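Local coordinates for transthyretin-like protein (Klebsiella pneumoniae subsp. pneumoniae, PDB 3QVA), which probably hydrolyses 5-hydroxyisourate to 2-oxo-4-hydroxy-4-carboxy-5-ureidoimidazoline in purine metabolism, working as a homotetramer of the transthyretin family, at residues 28-33 against 65-70; 85-90 against 101-106. All blocks are in the same frame, centred on the assembly; numbering follows the deposited sequence.

In the fold
Interaction 1 comes first along the chain and is complete before interaction 2 opens, their centres lying about 9 Å apart. The two share a sheet: 28-33 and the start of 65-70 lie on neighbouring strands, 29-34 and 62-67, of the four-stranded antiparallel sheet, in which strand 62-67 then pairs with strand 82-90, the strand that supplies 85-90. Probable backbone hydrogen bonds at Ala67-Ala85 and Leu65-Ile87 tie them together. Interaction 2 then leaves this sheet and crosses the core to strand 99-106 of the second sheet. One contact therefore builds a sheet and the other packs it on its partner, while strand 82-90 also carries the sheet into the second subunit.

Interaction 1: residues 28-33 against 65-70; sequences VTVSLS and LTAETG
Ser31 and Thr66 form the antiparallel hydrogen-bonded pair at the middle of this contact, where strands 29-33 and 65-67 run side by side. Ser31 N gives to Thr66 O at 2.9 Å, and Thr66 N returns a bond to Ser31 O at 2.8 Å, lying in the plane of that carbonyl. One residue on from Ala67, Glu68 N bonds to Thr29 O almost straight (171°), although Glu68 already centres an inverse gamma turn and occupies the N-cap position of helix 69-75.

Apolar contacts gather on the face of Val30, Leu32, Leu65 and Ala67, turned to the core. CD2 of Leu65 lies between the two branched side chains opposite, 3.8 Å from Val30 CG1 and 4.1 Å from Leu32 CB. Ala67, in a non-hydrogen-bonded pair with Val30, meets Val30 CG2 with its CB. Phe53 packs on Val30, Leu32 and Leu65.

Polar groups occupy the face of Ser31 and Thr66. The Ser31 hydroxyl, set between the backbone N and carbonyl carbon (chi1 67°), gives to a water at 2.7 Å from Ser31 OG; this water in turn donates to Thr66 O and Glu68 OE2. A second water donates to Ser31 O and also bonds Thr66 OG1, while a third links Thr29 N to Glu68 O. Glu68 OE1 makes a salt bridge with Arg84.

Alternating chemistry thus gives a two-faced sheet: apolar side chains buried on one side, and on the other small hydroxyls and a carboxylate that share water over the backbone.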
ATOM      1  N   VAL A  28      19.779   3.850  -0.243  1.00 14.52           N
ATOM      2  CA  VAL A  28      19.028   3.943  -1.500  1.00 14.31           C
ATOM      3  C   VAL A  28      19.311   5.302  -2.112  1.00 14.45           C
ATOM      4  O   VAL A  28      19.161   6.333  -1.442  1.00 14.71           O
ATOM      5  CB  VAL A  28      17.496   3.813  -1.287  1.00 13.93           C
ATOM      6  CG1 VAL A  28      16.767   3.786  -2.633  1.00 14.09           C
ATOM      7  CG2 VAL A  28      17.163   2.569  -0.481  1.00 13.84           C
ATOM      8  N   THR A  29      19.726   5.307  -3.376  1.00 14.69           N
ATOM      9  CA  THR A  29      19.917   6.553  -4.109  1.00 15.51           C
ATOM     10  C   THR A  29      18.571   7.074  -4.584  1.00 15.17           C
ATOM     11  O   THR A  29      17.769   6.316  -5.124  1.00 14.68           O
ATOM     12  CB  THR A  29      20.882   6.367  -5.309  1.00 15.78           C
ATOM     13  OG1 THR A  29      22.202   6.130  -4.802  1.00 17.62           O
ATOM     14  CG2 THR A  29      20.917   7.614  -6.179  1.00 18.09           C
ATOM     15  N   VAL A  30      18.330   8.363  -4.354  1.00 14.86           N
ATOM     16  CA  VAL A  30      17.091   9.028  -4.756  1.00 14.79           C
ATOM     17  C   VAL A  30      17.407  10.350  -5.454  1.00 15.32           C
ATOM     18  O   VAL A  30      18.089  11.215  -4.889  1.00 15.33           O
ATOM     19  CB  VAL A  30      16.155   9.313  -3.547  1.00 14.53           C
ATOM     20  CG1 VAL A  30      14.797   9.810  -4.032  1.00 14.43           C
ATOM     21  CG2 VAL A  30      15.988   8.077  -2.668  1.00 14.01           C
ATOM     22  N   SER A  31      16.897  10.510  -6.675  1.00 15.87           N
ATOM     23  CA  SER A  31      17.125  11.728  -7.445  1.00 16.53           C
ATOM     24  C   SER A  31      15.868  12.576  -7.593  1.00 16.97           C
ATOM     25  O   SER A  31      14.751  12.055  -7.636  1.00 16.47           O
ATOM     26  CB  SER A  31      17.708  11.402  -8.824  1.00 16.53           C
ATOM     27  OG  SER A  31      16.769  10.711  -9.634  1.00 18.08           O
ATOM     28  N   LEU A  32      16.066  13.889  -7.663  1.00 17.43           N
ATOM     29  CA  LEU A  32      14.980  14.819  -7.928  1.00 18.52           C
ATOM     30  C   LEU A  32      15.246  15.507  -9.256  1.00 19.19           C
ATOM     31  O   LEU A  32      16.351  15.994  -9.497  1.00 18.85           O
ATOM     32  CB  LEU A  32      14.864  15.872  -6.820  1.00 18.37           C
ATOM     33  CG  LEU A  32      13.816  16.972  -7.031  1.00 18.79           C
ATOM     34  CD1 LEU A  32      12.404  16.395  -7.017  1.00 19.42           C
ATOM     35  CD2 LEU A  32      13.962  18.069  -5.976  1.00 18.68           C
ATOM     36  N   SER A  33      14.234  15.535 -10.115  1.00 20.37           N
ATOM     37  CA  SER A  33      14.347  16.249 -11.376  1.00 22.25           C
ATOM     38  C   SER A  33      13.124  17.116 -11.654  1.00 23.39           C
ATOM     39  O   SER A  33      12.047  16.905 -11.087  1.00 23.25           O
ATOM     40  CB  SER A  33      14.609  15.283 -12.536  1.00 22.16           C
ATOM     41  OG  SER A  33      13.485  14.465 -12.782  1.00 23.68           O
ATOM     42  N   LEU A  65      10.549  12.441  -8.347  1.00 17.71           N
ATOM     43  CA  LEU A  65      11.466  11.818  -7.388  1.00 16.68           C
ATOM     44  C   LEU A  65      11.653  10.368  -7.769  1.00 15.83           C
ATOM     45  O   LEU A  65      10.678   9.643  -7.885  1.00 15.23           O
ATOM     46  CB  LEU A  65      10.896  11.850  -5.969  1.00 16.86           C
ATOM     47  CG  LEU A  65      11.326  12.812  -4.870  1.00 18.26           C
ATOM     48  CD1 LEU A  65      10.730  12.301  -3.558  1.00 17.57           C
ATOM     49  CD2 LEU A  65      12.841  12.954  -4.744  1.00 16.74           C
ATOM     50  N   THR A  66      12.897   9.937  -7.949  1.00 14.63           N
ATOM     51  CA  THR A  66      13.152   8.573  -8.385  1.00 14.13           C
ATOM     52  C   THR A  66      14.068   7.837  -7.422  1.00 13.57           C
ATOM     53  O   THR A  66      15.226   8.223  -7.242  1.00 13.62           O
ATOM     54  CB  THR A  66      13.768   8.545  -9.799  1.00 13.99           C
ATOM     55  OG1 THR A  66      12.908   9.255 -10.703  1.00 14.60           O
ATOM     56  CG2 THR A  66      13.948   7.102 -10.285  1.00 14.88           C
ATOM     57  N   ALA A  67      13.548   6.768  -6.824  1.00 12.67           N
ATOM     58  CA  ALA A  67      14.333   5.940  -5.912  1.00 12.11           C
ATOM     59  C   ALA A  67      14.862   4.731  -6.662  1.00 11.83           C
ATOM     60  O   ALA A  67      14.112   4.031  -7.338  1.00 11.44           O
ATOM     61  CB  ALA A  67      13.494   5.507  -4.708  1.00 11.98           C
ATOM     62  N   GLU A  68      16.166   4.493  -6.559  1.00 11.96           N
ATOM     63  CA  GLU A  68      16.785   3.404  -7.290  1.00 12.23           C
ATOM     64  C   GLU A  68      16.639   2.108  -6.497  1.00 12.11           C
ATOM     65  O   GLU A  68      17.600   1.564  -5.954  1.00 12.40           O
ATOM     66  CB  GLU A  68      18.247   3.740  -7.599  1.00 12.60           C
ATOM     67  CG  GLU A  68      18.380   4.930  -8.554  1.00 14.60           C
ATOM     68  CD  GLU A  68      17.885   4.608  -9.952  1.00 17.64           C
ATOM     69  OE1 GLU A  68      18.109   3.471 -10.407  1.00 19.60           O
ATOM     70  OE2 GLU A  68      17.274   5.490 -10.600  1.00 19.58           O
ATOM     71  N   THR A  69      15.409   1.618  -6.439  1.00 11.90           N
ATOM     72  CA  THR A  69      15.065   0.494  -5.580  1.00 12.15           C
ATOM     73  C   THR A  69      15.588  -0.842  -6.110  1.00 12.34           C
ATOM     74  O   THR A  69      16.061  -1.686  -5.332  1.00 12.36           O
ATOM     75  CB  THR A  69      13.545   0.415  -5.366  1.00 11.95           C
ATOM     76  OG1 THR A  69      12.891   0.356  -6.638  1.00 12.60           O
ATOM     77  CG2 THR A  69      13.057   1.653  -4.612  1.00 12.71           C
ATOM     78  N   GLY A  70      15.525  -1.025  -7.429  1.00 12.55           N
ATOM     79  CA  GLY A  70      15.968  -2.273  -8.054  1.00 13.71           C
ATOM     80  C   GLY A  70      17.446  -2.516  -7.814  1.00 14.41           C
ATOM     81  O   GLY A  70      17.851  -3.634  -7.467  1.00 14.89           O
TER
HETATM   82  O   HOH W   1      19.918   2.648  -4.822  1.00 15.90           O
HETATM   83  O   HOH W   2      14.036  11.891 -10.508  1.00 20.70           O
HETATM   84  O   HOH W   3      17.495   8.112  -9.564  1.00 24.05           O

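Interaction 2: residues 85-90 against 101-106; sequences AQIDFV and LPFLIA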
ATOM      1  N   ALA A  85      11.642   3.172  -8.622  1.00 12.80           N
ATOM      2  CA  ALA A  85      10.373   3.701  -8.167  1.00 12.40           C
ATOM      3  C   ALA A  85      10.354   5.196  -8.438  1.00 12.44           C
ATOM      4  O   ALA A  85      11.077   5.960  -7.800  1.00 12.31           O
ATOM      5  CB  ALA A  85      10.181   3.405  -6.675  1.00 12.55           C
ATOM      6  N   GLN A  86       9.541   5.596  -9.410  1.00 12.55           N
ATOM      7  CA  GLN A  86       9.428   6.991  -9.799  1.00 13.42           C
ATOM      8  C   GLN A  86       8.096   7.566  -9.325  1.00 13.44           C
ATOM      9  O   GLN A  86       7.033   6.994  -9.600  1.00 13.81           O
ATOM     10  CB  GLN A  86       9.563   7.130 -11.320  1.00 13.71           C
ATOM     11  CG  GLN A  86       9.426   8.558 -11.811  1.00 15.59           C
ATOM     12  CD  GLN A  86       9.526   8.684 -13.325  1.00 18.07           C
ATOM     13  OE1 GLN A  86       8.571   9.104 -13.984  1.00 20.72           O
ATOM     14  NE2 GLN A  86      10.677   8.320 -13.882  1.00 16.66           N
ATOM     15  N   ILE A  87       8.167   8.692  -8.610  1.00 13.08           N
ATOM     16  CA  ILE A  87       6.984   9.453  -8.221  1.00 13.79           C
ATOM     17  C   ILE A  87       6.927  10.746  -9.031  1.00 13.96           C
ATOM     18  O   ILE A  87       7.922  11.482  -9.127  1.00 13.43           O
ATOM     19  CB  ILE A  87       7.002   9.823  -6.726  1.00 13.94           C
ATOM     20  CG1 ILE A  87       7.057   8.574  -5.846  1.00 15.55           C
ATOM     21  CG2 ILE A  87       5.765  10.665  -6.372  1.00 15.56           C
ATOM     22  CD1 ILE A  87       7.329   8.924  -4.380  1.00 15.61           C
ATOM     23  N   ASP A  88       5.766  11.019  -9.612  1.00 14.03           N
ATOM     24  CA  ASP A  88       5.570  12.245 -10.377  1.00 15.12           C
ATOM     25  C   ASP A  88       4.532  13.089  -9.661  1.00 15.61           C
ATOM     26  O   ASP A  88       3.401  12.647  -9.459  1.00 15.14           O
ATOM     27  CB  ASP A  88       5.110  11.902 -11.790  1.00 15.34           C
ATOM     28  CG  ASP A  88       6.182  11.201 -12.586  1.00 16.83           C
ATOM     29  OD1 ASP A  88       6.076   9.966 -12.775  1.00 17.54           O
ATOM     30  OD2 ASP A  88       7.144  11.891 -12.999  1.00 19.21           O
ATOM     31  N   PHE A  89       4.927  14.289  -9.247  1.00 16.94           N
ATOM     32  CA  PHE A  89       4.053  15.116  -8.429  1.00 18.41           C
ATOM     33  C   PHE A  89       4.144  16.593  -8.797  1.00 19.77           C
ATOM     34  O   PHE A  89       4.991  16.998  -9.598  1.00 19.97           O
ATOM     35  CB  PHE A  89       4.319  14.890  -6.928  1.00 18.11           C
ATOM     36  CG  PHE A  89       5.687  15.328  -6.468  1.00 18.54           C
ATOM     37  CD1 PHE A  89       5.852  16.534  -5.790  1.00 19.31           C
ATOM     38  CD2 PHE A  89       6.806  14.532  -6.703  1.00 18.18           C
ATOM     39  CE1 PHE A  89       7.110  16.944  -5.355  1.00 19.02           C
ATOM     40  CE2 PHE A  89       8.074  14.936  -6.271  1.00 18.44           C
ATOM     41  CZ  PHE A  89       8.220  16.141  -5.595  1.00 18.24           C
ATOM     42  N   VAL A  90       3.246  17.381  -8.222  1.00 21.66           N
ATOM     43  CA  VAL A  90       3.187  18.810  -8.510  1.00 23.70           C
ATOM     44  C   VAL A  90       3.261  19.649  -7.235  1.00 24.95           C
ATOM     45  O   VAL A  90       2.690  19.290  -6.195  1.00 25.20           O
ATOM     46  CB  VAL A  90       1.935  19.169  -9.380  1.00 23.73           C
ATOM     47  CG1 VAL A  90       0.637  18.750  -8.686  1.00 23.68           C
ATOM     48  CG2 VAL A  90       1.920  20.665  -9.747  1.00 24.53           C
ATOM     49  N   LEU A 101       7.168  12.714   0.988  1.00 17.63           N
ATOM     50  CA  LEU A 101       6.688  11.688   0.065  1.00 17.13           C
ATOM     51  C   LEU A 101       7.467  10.384   0.249  1.00 16.43           C
ATOM     52  O   LEU A 101       8.481  10.169  -0.425  1.00 16.52           O
ATOM     53  CB  LEU A 101       6.782  12.188  -1.385  1.00 17.36           C
ATOM     54  CG  LEU A 101       6.044  13.480  -1.764  1.00 18.03           C
ATOM     55  CD1 LEU A 101       6.377  13.892  -3.186  1.00 18.03           C
ATOM     56  CD2 LEU A 101       4.537  13.343  -1.603  1.00 19.22           C
ATOM     57  N   PRO A 102       7.003   9.515   1.171  1.00 15.60           N
ATOM     58  CA  PRO A 102       7.705   8.269   1.448  1.00 14.92           C
ATOM     59  C   PRO A 102       7.565   7.224   0.349  1.00 14.09           C
ATOM     60  O   PRO A 102       6.658   7.314  -0.487  1.00 14.17           O
ATOM     61  CB  PRO A 102       7.041   7.759   2.740  1.00 15.14           C
ATOM     62  CG  PRO A 102       6.328   8.963   3.310  1.00 15.94           C
ATOM     63  CD  PRO A 102       5.892   9.729   2.115  1.00 15.56           C
ATOM     64  N   PHE A 103       8.483   6.259   0.365  1.00 13.14           N
ATOM     65  CA  PHE A 103       8.428   5.060  -0.465  1.00 12.84           C
ATOM     66  C   PHE A 103       8.333   3.863   0.475  1.00 12.56           C
ATOM     67  O   PHE A 103       9.232   3.650   1.291  1.00 13.38           O
ATOM     68  CB  PHE A 103       9.728   4.891  -1.263  1.00 12.53           C
ATOM     69  CG  PHE A 103       9.953   5.920  -2.344  1.00 12.40           C
ATOM     70  CD1 PHE A 103       9.651   5.626  -3.672  1.00 12.33           C
ATOM     71  CD2 PHE A 103      10.517   7.159  -2.043  1.00 12.29           C
ATOM     72  CE1 PHE A 103       9.876   6.556  -4.689  1.00 13.15           C
ATOM     73  CE2 PHE A 103      10.745   8.106  -3.052  1.00 12.33           C
ATOM     74  CZ  PHE A 103      10.424   7.801  -4.381  1.00 12.82           C
ATOM     75  N   LEU A 104       7.272   3.078   0.359  1.00 12.00           N
ATOM     76  CA  LEU A 104       7.182   1.816   1.092  1.00 11.71           C
ATOM     77  C   LEU A 104       7.491   0.727   0.088  1.00 11.33           C
ATOM     78  O   LEU A 104       6.708   0.497  -0.828  1.00 11.75           O
ATOM     79  CB  LEU A 104       5.783   1.621   1.689  1.00 12.02           C
ATOM     80  CG  LEU A 104       5.201   2.753   2.535  1.00 13.40           C
ATOM     81  CD1 LEU A 104       3.877   2.316   3.150  1.00 15.84           C
ATOM     82  CD2 LEU A 104       6.175   3.196   3.613  1.00 14.38           C
ATOM     83  N   ILE A 105       8.632   0.057   0.250  1.00 10.76           N
ATOM     84  CA  ILE A 105       9.136  -0.813  -0.814  1.00 11.01           C
ATOM     85  C   ILE A 105       9.278  -2.277  -0.407  1.00 11.16           C
ATOM     86  O   ILE A 105       9.428  -2.600   0.777  1.00 11.60           O
ATOM     87  CB  ILE A 105      10.478  -0.281  -1.410  1.00 10.68           C
ATOM     88  CG1 ILE A 105      11.651  -0.490  -0.434  1.00 11.37           C
ATOM     89  CG2 ILE A 105      10.333   1.195  -1.783  1.00 11.38           C
ATOM     90  CD1 ILE A 105      13.029  -0.148  -1.028  1.00 12.08           C
ATOM     91  N   ALA A 106       9.223  -3.142  -1.415  1.00 10.98           N
ATOM     92  CA  ALA A 106       9.422  -4.581  -1.268  1.00 11.05           C
ATOM     93  C   ALA A 106       9.780  -5.134  -2.639  1.00 11.25           C
ATOM     94  O   ALA A 106       9.473  -4.502  -3.661  1.00 11.04           O
ATOM     95  CB  ALA A 106       8.141  -5.249  -0.730  1.00 11.48           C
TER
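Ile87 and Phe103 reach across the core tip to tip, and the terminal methyl of Ile87 rests on the aromatic face. This CH-pi contact is offset toward the rim: CD1 of Ile87 lies 3.3 Å from Phe103 CZ but 3.7 Å from the ring centroid. CG1 of Ile87 is turned beside its backbone N (chi1 -60°), and the extended second torsion carries CD1 to the ring.

The second CH-pi contact is better centred. Leu101 CD1 sits 3.4 Å from the centroid of the Phe89 ring, only 5° off its normal, and so lies at much the same distance from all six ring carbons.

Ala85 adds a methyl against the Phe103 ring: its CB meets Phe103 CE1 at 3.7 Å, a methyl suiting a strand position faced by so broad a ring; Ala67 of the neighbouring strand also touches Phe103. On the reverse face of 85-90, Asp88 makes a salt bridge with Arg84 of the second subunit, whose strand extends the sheet.

Mainly side-chain packing thus joins 85-90 to 101-106, with nearest CA atoms more than 8 Å apart: the face-to-face packing of two sheets in the beta sandwich of the transthyretin fold.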